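Local structure of gene product PA4716 (Pseudomonas aeruginosa, 1U0K) at residues F26-A31 / L52-D57; F145-N150 / G177-V182; D218-S223 / S256-Q261; P73-P78 / A103-A108. The protein is of unknown function but is a predicted epimerase of the PhzF family, probably an isomerase. All blocks are in the same frame, centred on the assembly; numbering follows the deposited sequence.

Overall arrangement
Contacts 3 and 4 sit close together near the centre of the folded chain. Their centres are about 15 Å apart and they touch, with Ser-223 CB 3.2 Å from Ala-75 O. Where they touch, the starts of helices 222-234 and 78-90 meet near Glu-48, the predicted active-site residue. The side chain of Thr-221 lies about 6 Å from that of Glu-48, and that of Phe-74 about 8 Å. Contact 1 is on the same side of the chain's centre as contact 4, with nearest atoms about 6 Å apart. Contact 2 is remote from Glu-48, on the opposite side of the chain's centre from contact 1; their centres are about 43 Å apart.

Contact 1 of 4, residues F26-A31 / L52-D57; sequences FDDASA and LLPGDD
Past the end of strand 21-26, its parallel pairing with strand 48-54 passes into an Asx turn at Asp-28; Phe-26 O and Ala-29 N bond to N and O of Leu-52, and the turn meets Pro-54. Leu-52 N donates to Phe-26 O at 2.9 Å. Leu-52 O takes a nearly straight bond (174°) from Ala-29 N at 2.8 Å. Phe-26 also bonds through its backbone to Ile-50, which continues the ladder. In the Asx turn, Asp-28 OD1 accepts from two donors of Ser-30: backbone N at 3.1 Å and OG at 2.8 Å. The hydroxyl comes in on the syn side of the carboxylate. CG of Asp-28 is anti to the backbone N (chi1 -176°), and the Asp-28 side chain crosses that of Pro-54 at about a right angle. OD1 is 3.5 Å from Pro-54 CD. OD2 is 3.7 Å from Pro-54 CG. Next to the turn, Leu-53 CD2 rests 3.6 Å from Ala-29 C and also near Ala-29 CB. Leu-52 CB lies 3.6 Å from Asp-27 O, and its side chain reaches Ala-82 and Leu-86 of helix 78-90. The Asp-27 carboxylate is held elsewhere, by a salt bridge to Arg-6 and a hydrogen bond from Trp-8 NE1.

Contact 2 of 4, residues F145-N150 / G177-V182; sequences FSLSAN and GRARQV
Gln-181 CG lies over one face of the Phe-145 ring, 4.1 Å above its plane and offset toward the rim. The two side chains run side by side and point the same way, with ring and amide planes 56° apart. Gln-181 CB is 4.0 Å from Phe-145 CE2. The amide NE2 makes a hydrogen bond to Asn-212 O. At the edge of the Arg-180 guanidinium, in its plane, a water bridges weakly from NE to Ser-146 OG. The Phe-145 ring also packs on Val-197 and Leu-199 of strand 196-201. Helix 135-144 ends just before this point in a Schellman motif, with Ser-146 at positive phi (61°) as the C-prime residue. That turn presents Phe-145 O and the Ser-146 hydroxyl to Arg-180. Arg-180 N donates to Phe-145 O at 3.1 Å, from above the carbonyl plane. Ser-146 OG donates to Arg-180 O at 2.8 Å, in plane and on a lone pair; its chi1 of -50° sets OG beside its own backbone N. The same OG lies 3.5 Å from Val-182 CG1. Leu-147 CD1 packs 4.0 Å from Ala-179 CA. The Arg-178 side chain makes a salt bridge to Asp-151, which also accepts from Ser-148 N.

Contact 3 of 4, residues D218-S223 / S256-Q261; sequences DVATGS and SRLDVQ
The backbones come nearest at Ala-220 and Ser-256, whose CA atoms are 6.6 Å apart, and no hydrogen bond joins residues 218-223 to residues 256-261. The contact is mainly apolar packing by side chains of the strand against the side chains and backbone of the loop that leads into helix 222-234. Ser-256 and Leu-258 both point from the strand toward the loop, and Arg-257 between them points away. The methyl of Ala-220 meets both: its CB is 4.1 Å from Ser-256 CB and 4.1 Å from Leu-258 CD1. Chi2 of 83° turns CD1 toward Ala-220 CB. The other leucine methyl, CD2, lies by the backbone of Thr-221, 4.0 Å from its N. At the other end, Val-219 CG1, anti to its backbone N (chi1 174°), lies 3.5 Å from Ser-256 OG. Phe-13 touches both Ala-220 and Leu-258.

Leu-258 also packs on Ala-225, and Val-260 on Ala-229, so the strand lines one side of the helix. This is consistent with the DAP-epimerase-like fold of the PhzF family, in which a central helix is wrapped by strands. The Thr-221 side chain points away from the strand. Its OG1 donates to Asp-218 OD2 at 2.6 Å, on the anti side and 32° out of the carboxylate plane. Asp-218 OD1 accepts from Asn-21 ND2. With no polar bond across, packing holds the two segments together, and the buried hydroxyls are satisfied elsewhere: Ser-256 OG by a hydrogen bond to Arg-254 O, Thr-221 OG1 by Asp-218 and Gln-248 NE2. The Thr-221 side chain is thereby fixed about 6 Å from that of the predicted active-site Glu-48.

Contact 4 of 4, residues P73-P78 / A103-A108; sequences PFAGHP and ASKSVA
Pro-73 and Ser-104 supply the polar part of the contact. Ser-104 OG lies 2.9 Å from Pro-73 O and may donate to it; the bond is not settled, since another acceptor is within reach of the same proton. With chi1 of 45°, OG sits between its own backbone N and carbonyl carbon, on the side of the proline carbonyl. It also comes within 4.2 Å of Phe-74 CD2, oblique to that ring. One face of the Phe-74 ring is taken by the preceding residue: Pro-73 CG stands 3.9 Å above the plane, offset toward the rim. The ring also touches Leu-164.

Apolar contacts follow the two segments, whose touching parts (73-75 and 103-107) run 13° apart. Pro-73 CB meets Ala-103 CB at the exposed end. Further in, Ala-75 CB lies 4.2 Å from Val-107 CG2, at the start of strand 106-114. Segment 73-78 is the end of the loop that leads from strand 60-67 into helix 78-90, which begins at Pro-78. Here Pro-78 CD lies over the centre of the His-77 ring, 3.4 Å above its plane. His-77 ND1 makes a weak hydrogen bond with Gly-222 N, at the start of helix 222-234, and the His-77 side chain touches Glu-48, the predicted active-site residue.

The lysine adds a contact of mixed character. Lys-105 bends at chi3 (-137°), which sets CE 4.0 Å from Ala-75 CB. Its charged end passes on: NZ donates to the backbone oxygens of Gln-124 and Thr-162.

Contact 1 of 4, residues F26-A31 / L52-D57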
loop_
_atom_site.group_PDB
_atom_site.type_symbol
_atom_site.label_atom_id
_atom_site.label_comp_id
_atom_site.label_asym_id
_atom_site.label_seq_id
_atom_site.Cartn_x
_atom_site.Cartn_y
_atom_site.Cartn_z
ATOM N N PHE A 26 12.072 4.166 -10.632
ATOM C CA PHE A 26 12.782 5.439 -10.688
ATOM C C PHE A 26 13.951 5.197 -11.646
ATOM O O PHE A 26 14.867 4.460 -11.328
ATOM C CB PHE A 26 13.271 5.856 -9.293
ATOM C CG PHE A 26 12.175 6.265 -8.341
ATOM C CD1 PHE A 26 11.264 5.341 -7.861
ATOM C CD2 PHE A 26 12.072 7.591 -7.910
ATOM C CE1 PHE A 26 10.256 5.728 -6.968
ATOM C CE2 PHE A 26 11.088 7.965 -7.009
ATOM C CZ PHE A 26 10.188 7.049 -6.555
ATOM N N ASP A 27 13.914 5.799 -12.828
ATOM C CA ASP A 27 14.913 5.474 -13.848
ATOM C C ASP A 27 16.277 6.111 -13.630
ATOM O O ASP A 27 17.260 5.669 -14.231
ATOM C CB ASP A 27 14.400 5.800 -15.250
ATOM C CG ASP A 27 14.245 7.264 -15.479
ATOM O OD1 ASP A 27 13.336 7.853 -14.887
ATOM O OD2 ASP A 27 14.996 7.898 -16.242
ATOM N N ASP A 28 16.351 7.132 -12.785
ATOM C CA ASP A 28 17.643 7.678 -12.396
ATOM C C ASP A 28 17.568 8.199 -10.969
ATOM O O ASP A 28 17.173 9.349 -10.718
ATOM C CB ASP A 28 18.099 8.764 -13.367
ATOM C CG ASP A 28 19.482 9.284 -13.042
ATOM O OD1 ASP A 28 20.028 8.954 -11.960
ATOM O OD2 ASP A 28 20.105 10.048 -13.817
ATOM N N ALA A 29 17.960 7.329 -10.046
ATOM C CA ALA A 29 17.876 7.589 -8.620
ATOM C C ALA A 29 19.215 8.047 -8.053
ATOM O O ALA A 29 19.448 7.933 -6.846
ATOM C CB ALA A 29 17.398 6.333 -7.902
ATOM N N SER A 30 20.081 8.579 -8.915
ATOM C CA SER A 30 21.431 9.003 -8.512
ATOM C C SER A 30 21.456 10.055 -7.398
ATOM O O SER A 30 22.431 10.136 -6.663
ATOM C CB SER A 30 22.219 9.535 -9.724
ATOM O OG SER A 30 22.456 8.514 -10.677
ATOM N N ALA A 31 20.392 10.840 -7.279
ATOM C CA ALA A 31 20.324 11.898 -6.276
ATOM C C ALA A 31 19.811 11.426 -4.907
ATOM O O ALA A 31 19.865 12.184 -3.936
ATOM C CB ALA A 31 19.467 13.031 -6.783
ATOM N N LEU A 52 16.940 2.782 -10.205
ATOM C CA LEU A 52 18.025 2.524 -11.156
ATOM C C LEU A 52 19.105 3.589 -11.071
ATOM O O LEU A 52 18.828 4.777 -10.941
ATOM C CB LEU A 52 17.486 2.439 -12.584
ATOM C CG LEU A 52 16.366 1.420 -12.844
ATOM C CD1 LEU A 52 15.923 1.417 -14.312
ATOM C CD2 LEU A 52 16.770 0.014 -12.428
ATOM N N LEU A 53 20.350 3.141 -11.175
ATOM C CA LEU A 53 21.513 4.018 -11.106
ATOM C C LEU A 53 22.298 3.825 -12.411
ATOM O O LEU A 53 22.938 2.787 -12.607
ATOM C CB LEU A 53 22.353 3.683 -9.881
ATOM C CG LEU A 53 21.538 3.665 -8.572
ATOM C CD1 LEU A 53 22.260 2.929 -7.464
ATOM C CD2 LEU A 53 21.192 5.091 -8.149
ATOM N N PRO A 54 22.217 4.800 -13.313
ATOM C CA PRO A 54 22.946 4.710 -14.582
ATOM C C PRO A 54 24.450 4.828 -14.370
ATOM O O PRO A 54 24.928 5.338 -13.357
ATOM C CB PRO A 54 22.424 5.906 -15.385
ATOM C CG PRO A 54 21.982 6.881 -14.368
ATOM C CD PRO A 54 21.464 6.068 -13.206
ATOM N N GLY A 55 25.185 4.310 -15.347
ATOM C CA GLY A 55 26.629 4.420 -15.380
ATOM C C GLY A 55 27.087 4.614 -16.809
ATOM O O GLY A 55 26.348 5.115 -17.651
ATOM N N ASP A 56 28.299 4.163 -17.096
ATOM C CA ASP A 56 28.919 4.421 -18.393
ATOM C C ASP A 56 28.506 3.463 -19.519
ATOM O O ASP A 56 28.900 3.641 -20.668
ATOM C CB ASP A 56 30.447 4.477 -18.245
ATOM C CG ASP A 56 31.061 3.167 -17.786
ATOM O OD1 ASP A 56 30.372 2.131 -17.709
ATOM O OD2 ASP A 56 32.263 3.103 -17.459
ATOM N N ASP A 57 27.724 2.445 -19.189
ATOM C CA ASP A 57 27.242 1.463 -20.156
ATOM C C ASP A 57 25.728 1.688 -20.301
ATOM O O ASP A 57 24.995 1.502 -19.335
ATOM C CB ASP A 57 27.557 0.061 -19.623
ATOM C CG ASP A 57 27.031 -1.074 -20.499
ATOM O OD1 ASP A 57 26.256 -0.845 -21.448
ATOM O OD2 ASP A 57 27.353 -2.259 -20.283
#

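Contact 2 of 4, residues F145-N150 / G177-V182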
loop_
_atom_site.group_PDB
_atom_site.type_symbol
_atom_site.label_atom_id
_atom_site.label_comp_id
_atom_site.label_asym_id
_atom_site.label_seq_id
_atom_site.Cartn_x
_atom_site.Cartn_y
_atom_site.Cartn_z
ATOM N N PHE A 145 -0.490 -21.228 9.034
ATOM C CA PHE A 145 -1.372 -20.722 7.988
ATOM C C PHE A 145 -2.794 -21.309 8.080
ATOM O O PHE A 145 -3.500 -21.389 7.077
ATOM C CB PHE A 145 -0.745 -20.996 6.612
ATOM C CG PHE A 145 0.384 -20.065 6.273
ATOM C CD1 PHE A 145 1.681 -20.343 6.680
ATOM C CD2 PHE A 145 0.147 -18.901 5.563
ATOM C CE1 PHE A 145 2.718 -19.475 6.380
ATOM C CE2 PHE A 145 1.185 -18.032 5.258
ATOM C CZ PHE A 145 2.469 -18.322 5.668
ATOM N N SER A 146 -3.211 -21.686 9.291
ATOM C CA SER A 146 -4.566 -22.207 9.556
ATOM C C SER A 146 -4.897 -23.504 8.800
ATOM O O SER A 146 -6.051 -23.746 8.439
ATOM C CB SER A 146 -5.629 -21.135 9.264
ATOM O OG SER A 146 -5.321 -19.904 9.898
ATOM N N LEU A 147 -3.880 -24.333 8.583
ATOM C CA LEU A 147 -4.012 -25.615 7.887
ATOM C C LEU A 147 -3.628 -26.749 8.837
ATOM O O LEU A 147 -3.144 -26.496 9.936
ATOM C CB LEU A 147 -3.091 -25.651 6.658
ATOM C CG LEU A 147 -3.595 -25.100 5.320
ATOM C CD1 LEU A 147 -4.538 -23.914 5.479
ATOM C CD2 LEU A 147 -2.410 -24.725 4.437
ATOM N N SER A 148 -3.854 -27.992 8.413
ATOM C CA SER A 148 -3.413 -29.170 9.164
ATOM C C SER A 148 -2.321 -29.910 8.393
ATOM O O SER A 148 -2.003 -29.550 7.260
ATOM C CB SER A 148 -4.596 -30.101 9.449
ATOM O OG SER A 148 -5.207 -30.531 8.248
ATOM N N ALA A 149 -1.747 -30.942 9.010
ATOM C CA ALA A 149 -0.672 -31.721 8.394
ATOM C C ALA A 149 -1.152 -32.514 7.175
ATOM O O ALA A 149 -0.353 -32.819 6.286
ATOM C CB ALA A 149 -0.041 -32.663 9.416
ATOM N N ASN A 150 -2.442 -32.855 7.149
ATOM C CA ASN A 150 -3.039 -33.551 6.002
ATOM C C ASN A 150 -3.217 -32.645 4.780
ATOM O O ASN A 150 -3.261 -33.131 3.648
ATOM C CB ASN A 150 -4.377 -34.228 6.369
ATOM C CG ASN A 150 -5.417 -33.258 6.908
ATOM O OD1 ASN A 150 -5.645 -33.187 8.118
ATOM N ND2 ASN A 150 -6.071 -32.524 6.012
ATOM N N GLY A 177 -6.889 -21.992 -0.701
ATOM C CA GLY A 177 -7.943 -20.996 -0.678
ATOM C C GLY A 177 -8.375 -20.524 0.700
ATOM O O GLY A 177 -8.978 -19.459 0.820
ATOM N N ARG A 178 -8.089 -21.305 1.737
ATOM C CA ARG A 178 -8.465 -20.920 3.101
ATOM C C ARG A 178 -7.263 -20.623 4.005
ATOM O O ARG A 178 -7.401 -20.570 5.229
ATOM C CB ARG A 178 -9.385 -21.982 3.730
ATOM C CG ARG A 178 -8.789 -23.372 3.927
ATOM C CD ARG A 178 -9.769 -24.341 4.610
ATOM N NE ARG A 178 -9.147 -25.612 4.979
ATOM C CZ ARG A 178 -8.885 -26.603 4.132
ATOM N NH1 ARG A 178 -9.183 -26.494 2.842
ATOM N NH2 ARG A 178 -8.314 -27.717 4.571
ATOM N N ALA A 179 -6.096 -20.399 3.400
ATOM C CA ALA A 179 -4.883 -20.114 4.160
ATOM C C ALA A 179 -4.935 -18.719 4.784
ATOM O O ALA A 179 -5.349 -17.758 4.134
ATOM C CB ALA A 179 -3.659 -20.251 3.271
ATOM N N ARG A 180 -4.528 -18.628 6.050
ATOM C CA ARG A 180 -4.455 -17.370 6.795
ATOM C C ARG A 180 -3.312 -17.437 7.807
ATOM O O ARG A 180 -3.331 -18.278 8.704
ATOM C CB ARG A 180 -5.760 -17.110 7.557
ATOM C CG ARG A 180 -7.009 -17.083 6.695
ATOM C CD ARG A 180 -8.280 -16.660 7.436
ATOM N NE ARG A 180 -8.115 -15.417 8.188
ATOM C CZ ARG A 180 -8.008 -14.205 7.642
ATOM N NH1 ARG A 180 -8.052 -14.037 6.322
ATOM N NH2 ARG A 180 -7.859 -13.143 8.429
ATOM N N GLN A 181 -2.334 -16.543 7.679
ATOM C CA GLN A 181 -1.212 -16.501 8.621
ATOM C C GLN A 181 -1.665 -16.038 10.013
ATOM O O GLN A 181 -2.182 -14.933 10.162
ATOM C CB GLN A 181 -0.104 -15.579 8.103
ATOM C CG GLN A 181 1.231 -15.776 8.806
ATOM C CD GLN A 181 2.292 -14.818 8.313
ATOM O OE1 GLN A 181 2.403 -14.577 7.111
ATOM N NE2 GLN A 181 3.072 -14.266 9.236
ATOM N N VAL A 182 -1.468 -16.890 11.018
ATOM C CA VAL A 182 -1.840 -16.587 12.403
ATOM C C VAL A 182 -0.667 -16.607 13.403
ATOM O O VAL A 182 -0.842 -16.229 14.564
ATOM C CB VAL A 182 -2.951 -17.549 12.907
ATOM C CG1 VAL A 182 -4.209 -17.397 12.062
ATOM C CG2 VAL A 182 -2.480 -19.001 12.922
HETATM O O HOH W 1 -7.702 -17.615 10.709
#

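Contact 3 of 4, residues D218-S223 / S256-Q261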
loop_
_atom_site.group_PDB
_atom_site.type_symbol
_atom_site.label_atom_id
_atom_site.label_comp_id
_atom_site.label_asym_id
_atom_site.label_seq_id
_atom_site.Cartn_x
_atom_site.Cartn_y
_atom_site.Cartn_z
ATOM N N ASP A 218 0.973 -10.540 -2.001
ATOM C CA ASP A 218 1.632 -10.127 -3.234
ATOM C C ASP A 218 0.871 -10.733 -4.404
ATOM O O ASP A 218 0.497 -11.898 -4.355
ATOM C CB ASP A 218 3.092 -10.599 -3.226
ATOM C CG ASP A 218 3.965 -9.903 -4.275
ATOM O OD1 ASP A 218 3.636 -8.788 -4.743
ATOM O OD2 ASP A 218 5.038 -10.412 -4.673
ATOM N N VAL A 219 0.652 -9.937 -5.444
ATOM C CA VAL A 219 -0.096 -10.359 -6.630
ATOM C C VAL A 219 0.662 -11.431 -7.426
ATOM O O VAL A 219 0.079 -12.430 -7.837
ATOM C CB VAL A 219 -0.400 -9.150 -7.550
ATOM C CG1 VAL A 219 -1.038 -9.593 -8.862
ATOM C CG2 VAL A 219 -1.292 -8.124 -6.825
ATOM N N ALA A 220 1.956 -11.213 -7.654
ATOM C CA ALA A 220 2.744 -12.085 -8.523
ATOM C C ALA A 220 4.231 -11.895 -8.239
ATOM O O ALA A 220 4.785 -10.843 -8.543
ATOM C CB ALA A 220 2.438 -11.789 -9.982
ATOM N N THR A 221 4.868 -12.927 -7.682
ATOM C CA THR A 221 6.187 -12.819 -7.071
ATOM C C THR A 221 7.262 -13.436 -7.966
ATOM O O THR A 221 7.456 -14.650 -7.968
ATOM C CB THR A 221 6.160 -13.524 -5.698
ATOM O OG1 THR A 221 5.047 -13.039 -4.927
ATOM C CG2 THR A 221 7.370 -13.185 -4.854
ATOM N N GLY A 222 7.966 -12.597 -8.719
ATOM C CA GLY A 222 9.004 -13.074 -9.618
ATOM C C GLY A 222 10.167 -13.743 -8.903
ATOM O O GLY A 222 10.811 -14.644 -9.460
ATOM N N SER A 223 10.434 -13.319 -7.669
ATOM C CA SER A 223 11.549 -13.858 -6.892
ATOM C C SER A 223 11.258 -15.282 -6.400
ATOM O O SER A 223 12.197 -16.030 -6.110
ATOM C CB SER A 223 11.922 -12.937 -5.723
ATOM O OG SER A 223 10.803 -12.627 -4.910
ATOM N N SER A 256 -2.913 -13.485 -12.539
ATOM C CA SER A 256 -1.726 -13.159 -13.317
ATOM C C SER A 256 -1.028 -14.436 -13.746
ATOM O O SER A 256 -1.131 -15.468 -13.078
ATOM C CB SER A 256 -0.758 -12.310 -12.492
ATOM O OG SER A 256 -1.408 -11.172 -11.949
ATOM N N ARG A 257 -0.310 -14.343 -14.857
ATOM C CA ARG A 257 0.426 -15.463 -15.425
ATOM C C ARG A 257 1.904 -15.121 -15.470
ATOM O O ARG A 257 2.293 -14.068 -15.979
ATOM C CB ARG A 257 -0.078 -15.764 -16.830
ATOM C CG ARG A 257 -1.526 -16.196 -16.877
ATOM C CD ARG A 257 -2.036 -16.486 -18.275
ATOM N NE ARG A 257 -2.344 -15.260 -19.013
ATOM C CZ ARG A 257 -3.416 -14.488 -18.810
ATOM N NH1 ARG A 257 -4.321 -14.794 -17.882
ATOM N NH2 ARG A 257 -3.587 -13.392 -19.543
ATOM N N LEU A 258 2.717 -16.011 -14.918
ATOM C CA LEU A 258 4.157 -15.847 -14.867
ATOM C C LEU A 258 4.749 -16.960 -15.727
ATOM O O LEU A 258 4.533 -18.142 -15.446
ATOM C CB LEU A 258 4.663 -15.961 -13.426
ATOM C CG LEU A 258 4.103 -14.989 -12.377
ATOM C CD1 LEU A 258 2.756 -15.445 -11.810
ATOM C CD2 LEU A 258 5.094 -14.796 -11.241
ATOM N N ASP A 259 5.457 -16.589 -16.785
ATOM C CA ASP A 259 6.094 -17.557 -17.675
ATOM C C ASP A 259 7.411 -18.009 -17.073
ATOM O O ASP A 259 8.211 -17.193 -16.640
ATOM C CB ASP A 259 6.338 -16.946 -19.061
ATOM C CG ASP A 259 5.056 -16.535 -19.748
ATOM O OD1 ASP A 259 4.007 -17.154 -19.469
ATOM O OD2 ASP A 259 4.982 -15.604 -20.579
ATOM N N VAL A 260 7.631 -19.320 -17.039
ATOM C CA VAL A 260 8.839 -19.876 -16.444
ATOM C C VAL A 260 9.402 -20.998 -17.310
ATOM O O VAL A 260 8.684 -21.599 -18.094
ATOM C CB VAL A 260 8.582 -20.401 -15.015
ATOM C CG1 VAL A 260 8.243 -19.244 -14.077
ATOM C CG2 VAL A 260 7.460 -21.450 -14.990
ATOM N N GLN A 261 10.695 -21.251 -17.160
ATOM C CA GLN A 261 11.353 -22.370 -17.834
ATOM C C GLN A 261 12.674 -22.700 -17.159
ATOM O O GLN A 261 13.393 -21.809 -16.710
ATOM C CB GLN A 261 11.579 -22.054 -19.313
ATOM C CG GLN A 261 12.536 -20.905 -19.555
ATOM C CD GLN A 261 12.547 -20.452 -20.993
ATOM O OE1 GLN A 261 13.169 -21.090 -21.844
ATOM N NE2 GLN A 261 11.867 -19.338 -21.273
#

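Contact 4 of 4, residues P73-P78 / A103-A108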
loop_
_atom_site.group_PDB
_atom_site.type_symbol
_atom_site.label_atom_id
_atom_site.label_comp_id
_atom_site.label_asym_id
_atom_site.label_seq_id
_atom_site.Cartn_x
_atom_site.Cartn_y
_atom_site.Cartn_z
ATOM N N PRO A 73 17.672 -6.930 -2.008
ATOM C CA PRO A 73 18.612 -6.954 -3.143
ATOM C C PRO A 73 18.712 -8.291 -3.923
ATOM O O PRO A 73 19.811 -8.737 -4.229
ATOM C CB PRO A 73 19.945 -6.588 -2.471
ATOM C CG PRO A 73 19.826 -7.182 -1.110
ATOM C CD PRO A 73 18.379 -6.944 -0.714
ATOM N N PHE A 74 17.579 -8.885 -4.288
ATOM C CA PHE A 74 17.567 -10.170 -4.986
ATOM C C PHE A 74 16.711 -10.166 -6.245
ATOM O O PHE A 74 15.731 -9.414 -6.349
ATOM C CB PHE A 74 17.109 -11.267 -4.014
ATOM C CG PHE A 74 17.664 -11.101 -2.630
ATOM C CD1 PHE A 74 16.922 -10.488 -1.634
ATOM C CD2 PHE A 74 18.955 -11.514 -2.338
ATOM C CE1 PHE A 74 17.444 -10.318 -0.367
ATOM C CE2 PHE A 74 19.481 -11.349 -1.074
ATOM C CZ PHE A 74 18.728 -10.749 -0.087
ATOM N N ALA A 75 17.088 -11.019 -7.204
ATOM C CA ALA A 75 16.396 -11.126 -8.485
ATOM C C ALA A 75 14.883 -11.247 -8.279
ATOM O O ALA A 75 14.441 -12.093 -7.501
ATOM C CB ALA A 75 16.929 -12.331 -9.270
ATOM N N GLY A 76 14.110 -10.383 -8.944
ATOM C CA GLY A 76 12.645 -10.379 -8.838
ATOM C C GLY A 76 11.979 -9.675 -10.017
ATOM O O GLY A 76 12.681 -9.104 -10.856
ATOM N N HIS A 77 10.639 -9.674 -10.061
ATOM C CA HIS A 77 9.868 -9.011 -11.131
ATOM C C HIS A 77 9.981 -7.455 -11.261
ATOM O O HIS A 77 9.630 -6.911 -12.308
ATOM C CB HIS A 77 8.390 -9.386 -11.046
ATOM C CG HIS A 77 7.704 -8.755 -9.888
ATOM N ND1 HIS A 77 7.867 -9.209 -8.597
ATOM C CD2 HIS A 77 6.931 -7.649 -9.805
ATOM C CE1 HIS A 77 7.202 -8.422 -7.774
ATOM N NE2 HIS A 77 6.629 -7.467 -8.481
ATOM N N PRO A 78 10.427 -6.719 -10.244
ATOM C CA PRO A 78 10.821 -5.324 -10.495
ATOM C C PRO A 78 11.855 -5.210 -11.613
ATOM O O PRO A 78 11.878 -4.203 -12.309
ATOM C CB PRO A 78 11.395 -4.878 -9.155
ATOM C CG PRO A 78 10.620 -5.672 -8.178
ATOM C CD PRO A 78 10.554 -7.046 -8.810
ATOM N N ALA A 103 23.394 -5.941 -5.528
ATOM C CA ALA A 103 24.599 -6.115 -4.708
ATOM C C ALA A 103 25.165 -7.528 -4.841
ATOM O O ALA A 103 26.364 -7.707 -5.086
ATOM C CB ALA A 103 24.292 -5.815 -3.253
ATOM N N SER A 104 24.273 -8.512 -4.723
ATOM C CA SER A 104 24.626 -9.934 -4.668
ATOM C C SER A 104 24.981 -10.550 -6.018
ATOM O O SER A 104 25.826 -11.450 -6.081
ATOM C CB SER A 104 23.465 -10.747 -4.076
ATOM O OG SER A 104 22.215 -10.346 -4.645
ATOM N N LYS A 105 24.309 -10.108 -7.083
ATOM C CA LYS A 105 24.572 -10.644 -8.420
ATOM C C LYS A 105 24.128 -9.745 -9.579
ATOM O O LYS A 105 23.434 -8.742 -9.398
ATOM C CB LYS A 105 23.927 -12.029 -8.571
ATOM C CG LYS A 105 22.418 -12.052 -8.460
ATOM C CD LYS A 105 21.897 -13.488 -8.535
ATOM C CE LYS A 105 20.665 -13.606 -9.410
ATOM N NZ LYS A 105 20.201 -15.020 -9.529
ATOM N N SER A 106 24.558 -10.148 -10.769
ATOM C CA SER A 106 24.197 -9.534 -12.039
ATOM C C SER A 106 23.067 -10.353 -12.684
ATOM O O SER A 106 23.063 -11.578 -12.597
ATOM C CB SER A 106 25.442 -9.522 -12.934
ATOM O OG SER A 106 25.152 -9.078 -14.240
ATOM N N VAL A 107 22.107 -9.688 -13.326
ATOM C CA VAL A 107 20.998 -10.370 -13.989
ATOM C C VAL A 107 20.869 -9.901 -15.433
ATOM O O VAL A 107 20.763 -8.714 -15.701
ATOM C CB VAL A 107 19.654 -10.107 -13.271
ATOM C CG1 VAL A 107 18.527 -10.863 -13.939
ATOM C CG2 VAL A 107 19.750 -10.469 -11.798
ATOM N N ALA A 108 20.891 -10.848 -16.357
ATOM C CA ALA A 108 20.682 -10.584 -17.766
ATOM C C ALA A 108 19.189 -10.602 -18.097
ATOM O O ALA A 108 18.459 -11.510 -17.694
ATOM C CB ALA A 108 21.431 -11.627 -18.602
#